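Local coordinates for hypothetical protein (Bacteroides caccae, PDB 4M8R) that is of unknown function but probably pairs an N-terminal immunoglobulin-like domain with a larger WD40-like beta-propeller domain, at residues A[151-156]-A[257-262]; A[174-179]-A[194-199]; A[47-52]-A[59-64]; A[87-92]-A[103-108]. One frame throughout, in Å; residues are numbered along the deposited sequence.

Contact 1 (A[151-156]-A[257-262])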
# COMPACT_ATOMS: atom_id res chain seq x y z
N ASP A 151 -2.67 34.81 -20.94
CA ASP A 151 -1.31 34.92 -20.40
C ASP A 151 -0.89 33.68 -19.59
O ASP A 151 0.11 33.73 -18.87
CB ASP A 151 -1.20 36.18 -19.53
CG ASP A 151 -2.21 36.22 -18.39
OD1 ASP A 151 -3.34 35.68 -18.55
OD2 ASP A 151 -1.89 36.79 -17.33
N PHE A 152 -1.64 32.58 -19.72
CA PHE A 152 -1.39 31.35 -18.97
C PHE A 152 0.07 30.95 -19.10
O PHE A 152 0.61 30.87 -20.20
CB PHE A 152 -2.31 30.23 -19.47
CG PHE A 152 -2.50 29.09 -18.49
CD1 PHE A 152 -2.70 29.32 -17.13
CD2 PHE A 152 -2.57 27.78 -18.95
CE1 PHE A 152 -2.90 28.27 -16.26
CE2 PHE A 152 -2.78 26.72 -18.08
CZ PHE A 152 -2.94 26.97 -16.73
N ARG A 153 0.70 30.68 -17.96
CA ARG A 153 2.15 30.68 -17.85
C ARG A 153 2.60 29.58 -16.89
O ARG A 153 1.86 29.21 -15.99
CB ARG A 153 2.55 32.03 -17.30
CG ARG A 153 3.97 32.48 -17.58
CD ARG A 153 4.10 33.95 -17.25
NE ARG A 153 3.80 34.23 -15.84
CZ ARG A 153 4.68 34.65 -14.93
NH1 ARG A 153 5.96 34.89 -15.25
NH2 ARG A 153 4.28 34.86 -13.68
N SER A 154 3.82 29.09 -17.07
CA SER A 154 4.43 28.13 -16.14
C SER A 154 3.55 26.90 -16.01
O SER A 154 3.23 26.45 -14.91
CB SER A 154 4.65 28.79 -14.78
OG SER A 154 5.46 27.98 -13.95
N VAL A 155 3.16 26.35 -17.15
CA VAL A 155 2.13 25.33 -17.20
C VAL A 155 2.68 23.96 -16.80
O VAL A 155 3.69 23.51 -17.33
CB VAL A 155 1.49 25.27 -18.59
CG1 VAL A 155 0.40 24.22 -18.63
CG2 VAL A 155 0.93 26.64 -18.95
N VAL A 156 1.99 23.31 -15.87
CA VAL A 156 2.40 22.02 -15.33
C VAL A 156 1.19 21.14 -15.11
O VAL A 156 0.05 21.60 -15.18
CB VAL A 156 3.13 22.19 -13.99
CG1 VAL A 156 4.41 22.98 -14.17
CG2 VAL A 156 2.24 22.86 -12.96
N PHE A 257 10.09 36.59 -11.82
CA PHE A 257 9.92 35.17 -11.52
C PHE A 257 8.66 34.61 -12.18
O PHE A 257 7.79 35.36 -12.61
CB PHE A 257 9.79 34.96 -10.01
CG PHE A 257 10.95 35.48 -9.22
CD1 PHE A 257 11.07 36.84 -8.96
CD2 PHE A 257 11.90 34.62 -8.70
CE1 PHE A 257 12.13 37.33 -8.23
CE2 PHE A 257 12.97 35.11 -7.96
CZ PHE A 257 13.08 36.46 -7.72
N GLY A 258 8.59 33.28 -12.23
CA GLY A 258 7.36 32.60 -12.63
C GLY A 258 7.25 32.19 -14.09
O GLY A 258 6.25 31.60 -14.49
N ASP A 259 8.27 32.48 -14.90
CA ASP A 259 8.25 32.07 -16.30
C ASP A 259 8.42 30.56 -16.41
O ASP A 259 7.90 29.94 -17.34
CB ASP A 259 9.34 32.80 -17.09
CG ASP A 259 9.04 34.28 -17.24
OD1 ASP A 259 7.88 34.61 -17.58
OD2 ASP A 259 9.95 35.10 -17.02
N TYR A 260 9.15 29.97 -15.47
CA TYR A 260 9.32 28.53 -15.39
C TYR A 260 9.02 28.02 -13.99
O TYR A 260 9.25 28.72 -13.01
CB TYR A 260 10.74 28.14 -15.80
CG TYR A 260 11.05 28.50 -17.23
CD1 TYR A 260 10.65 27.68 -18.28
CD2 TYR A 260 11.73 29.68 -17.54
CE1 TYR A 260 10.92 28.01 -19.60
CE2 TYR A 260 12.01 30.02 -18.86
CZ TYR A 260 11.60 29.18 -19.88
OH TYR A 260 11.88 29.52 -21.18
N PRO A 261 8.49 26.79 -13.89
CA PRO A 261 8.23 26.23 -12.58
C PRO A 261 9.50 25.99 -11.77
O PRO A 261 10.53 25.58 -12.31
CB PRO A 261 7.52 24.90 -12.87
CG PRO A 261 7.74 24.62 -14.31
CD PRO A 261 8.00 25.93 -14.98
N GLY A 262 9.42 26.25 -10.47
CA GLY A 262 10.48 25.87 -9.56
C GLY A 262 10.46 24.37 -9.34
O GLY A 262 9.49 23.69 -9.69
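The R153 guanidinium is met at its edge by two oxygens from 257-262, D259 OD1 and F257 O, both close to its plane, while G258 O lies over the centre of one face, 3.5 Å from R153 CZ. NH1 carries both bonds. The salt bridge from R153 NH1 to D259 OD1, at 3.0 Å, comes in from above the carboxylate, whose plane stands 83° from that of the guanidinium. The second bond, R153 NH1 to F257 O at 3.2 Å, is the straighter of the two (161°). A bend at chi3 (60°) turns NE aside from the line of the R153 chain as it nears G258. NH2 is taken by Q174 OE1, so the cation links the loop 257-262 to strand 173-180, two strands away in its own sheet. Beside it, S154 CB sits 3.2 Å from G258 O, and S154 OG is 3.4 Å from P261 CD. V156 slides past P261 in the opposite sense, with CG1 3.7 Å from the proline CG. Side chains around the strand corner at S154 thus pack on an irregular loop of the WD40-like domain. V156 and P261 both rest on I201 of strand 196-201, to which G262 is also bonded through its backbone. R153 and V156 are bonded through their backbones to L167 and C165 of strand 163-170, the neighbour of 153-156 in its four-stranded antiparallel sheet.

Contact 2 (A[174-179]-A[194-199])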
# COMPACT_ATOMS: atom_id res chain seq x y z
N GLN A 174 -0.49 37.78 -10.08
CA GLN A 174 -0.32 36.43 -10.59
C GLN A 174 -0.93 35.43 -9.60
O GLN A 174 -0.62 35.46 -8.41
CB GLN A 174 1.17 36.12 -10.81
CG GLN A 174 1.77 36.84 -12.01
CD GLN A 174 1.24 36.31 -13.34
OE1 GLN A 174 1.44 35.14 -13.68
NE2 GLN A 174 0.59 37.17 -14.11
N GLN A 175 -1.79 34.55 -10.11
CA GLN A 175 -2.48 33.56 -9.30
C GLN A 175 -2.55 32.21 -10.01
O GLN A 175 -2.56 32.15 -11.23
CB GLN A 175 -3.90 34.01 -9.00
CG GLN A 175 -3.99 35.33 -8.26
CD GLN A 175 -5.32 35.49 -7.55
OE1 GLN A 175 -5.70 34.65 -6.73
NE2 GLN A 175 -6.02 36.59 -7.83
N PRO A 176 -2.61 31.12 -9.23
CA PRO A 176 -2.69 29.79 -9.82
C PRO A 176 -4.10 29.41 -10.25
O PRO A 176 -5.07 29.67 -9.52
CB PRO A 176 -2.22 28.88 -8.69
CG PRO A 176 -2.58 29.61 -7.45
CD PRO A 176 -2.41 31.06 -7.77
N PHE A 177 -4.20 28.80 -11.43
CA PHE A 177 -5.45 28.28 -11.97
C PHE A 177 -5.29 26.85 -12.47
O PHE A 177 -4.20 26.45 -12.86
CB PHE A 177 -5.91 29.13 -13.14
CG PHE A 177 -6.38 30.49 -12.73
CD1 PHE A 177 -7.71 30.70 -12.41
CD2 PHE A 177 -5.49 31.55 -12.66
CE1 PHE A 177 -8.15 31.95 -12.03
CE2 PHE A 177 -5.93 32.79 -12.28
CZ PHE A 177 -7.26 33.00 -11.96
N PHE A 178 -6.39 26.11 -12.46
CA PHE A 178 -6.46 24.78 -13.04
C PHE A 178 -7.41 24.81 -14.23
O PHE A 178 -8.57 25.20 -14.08
CB PHE A 178 -6.95 23.78 -12.00
CG PHE A 178 -7.21 22.40 -12.54
CD1 PHE A 178 -6.16 21.55 -12.84
CD2 PHE A 178 -8.51 21.94 -12.72
CE1 PHE A 178 -6.39 20.28 -13.33
CE2 PHE A 178 -8.75 20.66 -13.21
CZ PHE A 178 -7.69 19.83 -13.51
N LEU A 179 -6.92 24.41 -15.40
CA LEU A 179 -7.77 24.23 -16.57
C LEU A 179 -8.18 22.77 -16.65
O LEU A 179 -7.33 21.91 -16.82
CB LEU A 179 -7.02 24.62 -17.85
CG LEU A 179 -7.75 24.23 -19.15
CD1 LEU A 179 -9.07 24.97 -19.27
CD2 LEU A 179 -6.86 24.50 -20.35
N TYR A 194 -3.31 36.73 -3.47
CA TYR A 194 -1.91 37.03 -3.18
C TYR A 194 -1.08 36.77 -4.42
O TYR A 194 -1.28 35.78 -5.11
CB TYR A 194 -1.40 36.18 -2.00
CG TYR A 194 -2.08 36.43 -0.66
CD1 TYR A 194 -2.64 37.67 -0.34
CD2 TYR A 194 -2.14 35.42 0.31
CE1 TYR A 194 -3.25 37.89 0.89
CE2 TYR A 194 -2.74 35.64 1.55
CZ TYR A 194 -3.30 36.88 1.83
OH TYR A 194 -3.91 37.12 3.04
N ASN A 195 -0.14 37.66 -4.70
CA ASN A 195 0.72 37.52 -5.87
C ASN A 195 1.60 36.29 -5.74
O ASN A 195 2.14 36.00 -4.68
CB ASN A 195 1.60 38.76 -6.05
CG ASN A 195 2.37 38.75 -7.36
OD1 ASN A 195 1.79 38.58 -8.43
ND2 ASN A 195 3.69 38.92 -7.27
N THR A 196 1.74 35.57 -6.85
CA THR A 196 2.46 34.31 -6.88
C THR A 196 3.76 34.44 -7.68
O THR A 196 3.73 34.67 -8.89
CB THR A 196 1.58 33.22 -7.50
OG1 THR A 196 0.29 33.24 -6.87
CG2 THR A 196 2.21 31.84 -7.35
N LEU A 197 4.89 34.28 -7.00
CA LEU A 197 6.20 34.26 -7.65
C LEU A 197 6.35 33.12 -8.64
O LEU A 197 6.90 33.30 -9.72
CB LEU A 197 7.32 34.10 -6.62
CG LEU A 197 7.79 35.31 -5.83
CD1 LEU A 197 9.02 34.91 -5.03
CD2 LEU A 197 8.12 36.48 -6.75
N ALA A 198 5.90 31.92 -8.24
CA ALA A 198 6.15 30.72 -9.02
C ALA A 198 5.36 29.53 -8.50
O ALA A 198 5.05 29.45 -7.32
CB ALA A 198 7.63 30.38 -8.99
N LEU A 199 5.03 28.61 -9.41
CA LEU A 199 4.59 27.29 -9.01
C LEU A 199 5.83 26.46 -8.78
O LEU A 199 6.89 26.72 -9.36
CB LEU A 199 3.75 26.65 -10.11
CG LEU A 199 2.41 27.30 -10.42
CD1 LEU A 199 1.69 26.49 -11.49
CD2 LEU A 199 1.56 27.42 -9.17
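Q174, T196 and P176 carry most of this contact, and the carbonyl of Q174 is its focus. T196 OG1 donates to Q174 O over 2.9 Å, approaching from above the carbonyl plane. T196 N also reaches Q174 O, but at a poor angle that makes this bond weak, and N195 CA adds a CA-H...O contact. One oxygen thus meets three groups of segment 194-199. The T196 hydroxyl is bonded in addition to Q211 NE2 on strand 208-212, which helps to fix its rotation. The other end of the Q174 backbone unit is held too: Q174 N donates to N195 OD1 at 2.9 Å, in the plane of the amide carbonyl. The N195 CB leaves the other way, but CG, anti to the backbone N (chi1 -172°), comes back toward Q174, and OD1 makes the bond.

Strand 173-180 belongs to a four-stranded antiparallel sheet and 196-201 to the next sheet, so the contact joins successive sheets, as between blades of a beta-propeller, consistent with the WD40-like assignment. Their touching parts run 61° apart rather than pairing as neighbouring strands.

The Q174 side chain packs CB 3.5 Å from T196 O, then bends at chi2 (-69°), and its amide turns to R153 and, through NE2, to E169 OE1. P176 sets its CD 3.6 Å from T196 OG1, and its CB lies 4.1 Å from L199 CD2. L167 of strand 163-170 touches Q174, T196 and L199, while Q211 also packs on P176.

Contact 3 (A[47-52]-A[59-64]). With PO4 (phosphate ion), chain C.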
# COMPACT_ATOMS: atom_id res chain seq x y z
N ASP A 47 -24.95 10.78 -3.86
CA ASP A 47 -24.33 9.56 -3.34
C ASP A 47 -24.13 8.61 -4.52
O ASP A 47 -25.06 8.37 -5.29
CB ASP A 47 -25.19 8.91 -2.26
CG ASP A 47 -25.04 9.57 -0.88
OD1 ASP A 47 -24.32 10.58 -0.73
OD2 ASP A 47 -25.64 9.05 0.09
N PHE A 48 -22.93 8.06 -4.66
CA PHE A 48 -22.58 7.18 -5.78
C PHE A 48 -22.41 5.74 -5.30
O PHE A 48 -21.85 5.49 -4.24
CB PHE A 48 -21.26 7.63 -6.42
CG PHE A 48 -21.31 9.02 -7.01
CD1 PHE A 48 -21.19 10.14 -6.21
CD2 PHE A 48 -21.43 9.19 -8.38
CE1 PHE A 48 -21.22 11.41 -6.76
CE2 PHE A 48 -21.46 10.45 -8.93
CZ PHE A 48 -21.36 11.56 -8.12
N ARG A 49 -22.88 4.80 -6.12
CA ARG A 49 -22.65 3.37 -5.90
C ARG A 49 -22.23 2.73 -7.21
O ARG A 49 -22.93 2.89 -8.21
CB ARG A 49 -23.92 2.70 -5.40
CG ARG A 49 -23.74 1.24 -5.01
CD ARG A 49 -25.05 0.47 -5.13
NE ARG A 49 -25.47 0.34 -6.52
CZ ARG A 49 -26.63 -0.18 -6.91
NH1 ARG A 49 -27.51 -0.63 -6.02
NH2 ARG A 49 -26.92 -0.24 -8.21
N TRP A 50 -21.11 2.03 -7.22
CA TRP A 50 -20.62 1.41 -8.46
C TRP A 50 -20.01 0.02 -8.28
O TRP A 50 -19.55 -0.34 -7.20
CB TRP A 50 -19.61 2.33 -9.15
CG TRP A 50 -18.32 2.51 -8.41
CD1 TRP A 50 -17.25 1.67 -8.41
CD2 TRP A 50 -17.94 3.64 -7.62
NE1 TRP A 50 -16.24 2.18 -7.64
CE2 TRP A 50 -16.63 3.40 -7.15
CE3 TRP A 50 -18.57 4.83 -7.25
CZ2 TRP A 50 -15.94 4.30 -6.33
CZ3 TRP A 50 -17.89 5.73 -6.43
CH2 TRP A 50 -16.58 5.45 -5.98
N ASP A 51 -20.02 -0.75 -9.37
CA ASP A 51 -19.38 -2.06 -9.44
C ASP A 51 -18.45 -2.06 -10.65
O ASP A 51 -18.92 -2.03 -11.78
CB ASP A 51 -20.44 -3.14 -9.62
CG ASP A 51 -21.50 -3.10 -8.55
OD1 ASP A 51 -21.18 -3.45 -7.39
OD2 ASP A 51 -22.66 -2.71 -8.85
N LEU A 52 -17.14 -2.10 -10.42
CA LEU A 52 -16.17 -2.02 -11.53
C LEU A 52 -16.23 -3.25 -12.44
O LEU A 52 -16.25 -3.11 -13.67
CB LEU A 52 -14.75 -1.81 -11.01
CG LEU A 52 -14.46 -0.47 -10.33
CD1 LEU A 52 -12.98 -0.36 -9.97
CD2 LEU A 52 -14.87 0.70 -11.21
N GLU A 59 -19.26 -2.98 -2.49
CA GLU A 59 -19.18 -2.27 -3.76
C GLU A 59 -18.28 -1.04 -3.59
O GLU A 59 -17.59 -0.90 -2.59
CB GLU A 59 -20.58 -1.85 -4.21
CG GLU A 59 -21.59 -2.97 -4.19
CD GLU A 59 -22.94 -2.51 -4.68
OE1 GLU A 59 -23.11 -2.34 -5.90
OE2 GLU A 59 -23.83 -2.31 -3.83
N GLY A 60 -18.28 -0.16 -4.58
CA GLY A 60 -17.64 1.14 -4.47
C GLY A 60 -18.67 2.19 -4.08
O GLY A 60 -19.77 2.21 -4.63
N TYR A 61 -18.32 3.05 -3.12
CA TYR A 61 -19.25 4.05 -2.58
C TYR A 61 -18.60 5.42 -2.49
O TYR A 61 -17.41 5.53 -2.28
CB TYR A 61 -19.70 3.65 -1.18
CG TYR A 61 -20.13 2.21 -1.06
CD1 TYR A 61 -21.34 1.79 -1.58
CD2 TYR A 61 -19.31 1.27 -0.44
CE1 TYR A 61 -21.74 0.47 -1.47
CE2 TYR A 61 -19.70 -0.05 -0.33
CZ TYR A 61 -20.92 -0.45 -0.85
OH TYR A 61 -21.32 -1.76 -0.75
N LEU A 62 -19.41 6.46 -2.66
CA LEU A 62 -18.94 7.82 -2.48
C LEU A 62 -20.14 8.69 -2.13
O LEU A 62 -21.22 8.52 -2.69
CB LEU A 62 -18.28 8.33 -3.75
CG LEU A 62 -17.52 9.65 -3.66
CD1 LEU A 62 -16.37 9.56 -2.65
CD2 LEU A 62 -17.01 10.05 -5.04
N GLY A 63 -19.95 9.62 -1.19
CA GLY A 63 -21.03 10.49 -0.76
C GLY A 63 -20.83 11.03 0.65
O GLY A 63 -20.24 10.35 1.49
N PRO A 64 -21.31 12.26 0.92
CA PRO A 64 -22.00 13.17 0.02
C PRO A 64 -21.02 13.98 -0.82
O PRO A 64 -19.98 14.42 -0.34
CB PRO A 64 -22.75 14.09 0.97
CG PRO A 64 -21.82 14.20 2.15
CD PRO A 64 -21.03 12.91 2.22
P PO4 C . -30.54 -1.29 -8.29
O1 PO4 C . -31.05 0.14 -8.32
O2 PO4 C . -29.46 -1.47 -9.32
O3 PO4 C . -29.97 -1.59 -6.93
O4 PO4 C . -31.68 -2.24 -8.52
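W50 lays its indole flat over the backbone of G60, where the absence of a side chain lets the ring come down onto the main chain. G60 CA is 3.7 Å from the centroid of the five-membered ring and 17° off its normal, a CH-pi contact, and Y61 N lies over the same face toward the rim. W50 CG stands between backbone N and carbonyl carbon (chi1 68°), which starts the ring back over the partner strand. W50 CZ3 meets L62 CB at 3.8 Å.

The strands form an antiparallel hairpin of the Ig-like domain: F48 pairs with L62 and W50 with G60 as hydrogen-bonded pairs, with R49 and Y61 as the non-hydrogen-bonded pair between them. F48 N to L62 O, at 2.6 Å, is the shortest of the four backbone bonds. F48, W50 and L62 share one face of the sheet.

Beside R49 and beyond the strand end the contact is charged. R49 NE is 3.6 Å from E59 OE1, a long salt bridge of charges alone, since the oxygen lies well out of the guanidinium plane. The tip of R49 grips a phosphate ion, probably from the crystallisation liquor, with nearly straight bonds from NH1 to O3 (2.8 Å) and NH2 to O2 (3.0 Å). R213 of the second subunit binds the same ion, and P240 O of that subunit also bonds R49 NH1. D51 OD1 comes within 2.7 Å of E59 OE1, the carboxylates nearly coplanar. At the far end D47 OD1 touches G63 CA and forms a salt bridge to K234 of the second subunit.

Contact 4 (A[87-92]-A[103-108]). With PO4 (phosphate ion), chain D.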
# COMPACT_ATOMS: atom_id res chain seq x y z
N GLU A 87 -19.07 4.39 -13.87
CA GLU A 87 -20.50 4.24 -14.08
C GLU A 87 -21.16 3.95 -12.74
O GLU A 87 -20.80 2.99 -12.08
CB GLU A 87 -20.81 3.13 -15.07
CG GLU A 87 -22.29 2.83 -15.20
CD GLU A 87 -22.58 1.83 -16.30
OE1 GLU A 87 -22.10 2.03 -17.43
OE2 GLU A 87 -23.31 0.85 -16.03
N SER A 88 -22.13 4.77 -12.36
CA SER A 88 -22.67 4.74 -11.01
C SER A 88 -24.18 4.91 -10.96
O SER A 88 -24.76 5.66 -11.75
CB SER A 88 -22.06 5.87 -10.19
OG SER A 88 -20.68 5.67 -10.01
N ARG A 89 -24.79 4.22 -10.01
CA ARG A 89 -26.11 4.59 -9.51
C ARG A 89 -25.92 5.83 -8.64
O ARG A 89 -25.21 5.78 -7.63
CB ARG A 89 -26.70 3.45 -8.68
CG ARG A 89 -27.86 3.84 -7.77
CD ARG A 89 -28.28 2.65 -6.92
NE ARG A 89 -29.41 2.92 -6.03
CZ ARG A 89 -29.32 3.36 -4.78
NH1 ARG A 89 -28.14 3.60 -4.21
NH2 ARG A 89 -30.43 3.57 -4.08
N VAL A 90 -26.55 6.93 -9.04
CA VAL A 90 -26.43 8.19 -8.33
C VAL A 90 -27.76 8.56 -7.71
O VAL A 90 -28.76 8.70 -8.42
CB VAL A 90 -25.98 9.33 -9.26
CG1 VAL A 90 -25.86 10.64 -8.50
CG2 VAL A 90 -24.66 8.98 -9.92
N GLU A 91 -27.79 8.71 -6.39
CA GLU A 91 -28.97 9.21 -5.70
C GLU A 91 -28.77 10.69 -5.40
O GLU A 91 -27.71 11.09 -4.91
CB GLU A 91 -29.23 8.44 -4.41
CG GLU A 91 -30.56 8.80 -3.77
CD GLU A 91 -31.05 7.77 -2.76
OE1 GLU A 91 -30.27 6.87 -2.37
OE2 GLU A 91 -32.22 7.88 -2.34
N ILE A 92 -29.80 11.47 -5.71
CA ILE A 92 -29.74 12.93 -5.64
C ILE A 92 -30.58 13.42 -4.46
O ILE A 92 -31.77 13.12 -4.37
CB ILE A 92 -30.27 13.54 -6.95
CG1 ILE A 92 -29.44 13.04 -8.13
CG2 ILE A 92 -30.23 15.06 -6.91
CD1 ILE A 92 -30.03 13.35 -9.48
N LEU A 103 -34.53 13.02 -3.78
CA LEU A 103 -35.33 13.51 -4.89
C LEU A 103 -35.50 12.45 -5.96
O LEU A 103 -36.53 12.39 -6.62
CB LEU A 103 -34.69 14.75 -5.49
CG LEU A 103 -34.57 15.96 -4.56
CD1 LEU A 103 -33.66 17.00 -5.18
CD2 LEU A 103 -35.93 16.55 -4.23
N GLY A 104 -34.48 11.62 -6.15
CA GLY A 104 -34.52 10.57 -7.16
C GLY A 104 -33.16 9.99 -7.47
O GLY A 104 -32.16 10.36 -6.86
N LYS A 105 -33.13 9.08 -8.44
CA LYS A 105 -31.92 8.38 -8.82
C LYS A 105 -31.70 8.44 -10.32
O LYS A 105 -32.66 8.51 -11.09
CB LYS A 105 -32.01 6.92 -8.41
CG LYS A 105 -32.32 6.71 -6.94
CD LYS A 105 -32.53 5.24 -6.61
CE LYS A 105 -33.79 4.70 -7.25
NZ LYS A 105 -34.07 3.30 -6.82
N VAL A 106 -30.44 8.42 -10.72
CA VAL A 106 -30.09 8.32 -12.13
C VAL A 106 -28.93 7.36 -12.27
O VAL A 106 -28.23 7.07 -11.31
CB VAL A 106 -29.70 9.68 -12.74
CG1 VAL A 106 -30.88 10.63 -12.73
CG2 VAL A 106 -28.51 10.30 -12.01
N LEU A 107 -28.75 6.85 -13.48
CA LEU A 107 -27.59 6.05 -13.82
C LEU A 107 -26.64 6.97 -14.57
O LEU A 107 -26.98 7.50 -15.63
CB LEU A 107 -27.99 4.85 -14.67
CG LEU A 107 -26.88 3.88 -15.08
CD1 LEU A 107 -26.12 3.35 -13.88
CD2 LEU A 107 -27.46 2.73 -15.89
N LEU A 108 -25.45 7.18 -14.02
CA LEU A 108 -24.47 8.08 -14.60
C LEU A 108 -23.41 7.28 -15.34
O LEU A 108 -22.75 6.43 -14.75
CB LEU A 108 -23.80 8.91 -13.49
CG LEU A 108 -22.78 9.97 -13.92
CD1 LEU A 108 -23.42 11.03 -14.81
CD2 LEU A 108 -22.16 10.61 -12.70
P PO4 D . -33.98 2.50 -3.55
O1 PO4 D . -33.69 3.64 -2.61
O2 PO4 D . -32.84 2.30 -4.53
O3 PO4 D . -34.18 1.22 -2.79
O4 PO4 D . -35.23 2.86 -4.32
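K105 crosses toward R89 and can be followed outward from its backbone. K105 CB sits 3.7 Å from V90 O, and K105 CG lies 4.2 Å from E91 CG. K105 CD lies 3.7 Å from R89 NH2 and against O2 of a phosphate ion, probably from the crystallisation liquor. A bend at chi3 (-68°) swings CE to the same ion, where K105 NZ bonds O2 and O4, each at 2.8 Å. R89 NH2 donates to the same O2 over 2.8 Å, so one oxygen is shared by two cations. Their nitrogens, R89 NH2 and K105 NZ, are 4.6 Å apart, a repulsion the anion probably offsets. R213 and N238 of the second subunit also bind the ion.

The opposite face of the hairpin is largely apolar: V90 CG2 meets L108 CB at 3.7 Å, and V90 CB meets V106 CG2 at 3.9 Å. Regular antiparallel pairing of 88, 90 and 92 with 108, 106 and 104 ends in a classic beta bulge, where L103 and G104 both face I92; L103 N bonds I92 O while I92 N bonds G104 O.

E91 OE2 is held by S102, and E91 OE1 by N238 of the second subunit. Within the Ig-like domain, strand 88-96 has 43-50 as its other neighbour, with V90 touching F46 and F48. Strand 99-108 is flanked by the short parallel strand 24-25, whose V25 packs on V106 and L108.

Overall arrangement
The four contacts fall into two pairs. Contacts 1 and 2, in the WD40-like domain, have centres about 9 Å apart, and contact 2 is nested along the chain inside the loop closed by contact 1; they also meet where G262 N lies 2.8 Å from L199 O. Contacts 3 and 4, in the Ig-like domain, have centres about 10 Å apart and are two hairpins side by side in one sheet, where strands 43-50 and 88-96 are neighbours and R49 O meets R89 N at 2.9 Å. Both touch the second subunit, each with its own phosphate. The two pairs are well separated: the nearest atoms of contacts 2 and 3 are about 16 Å apart.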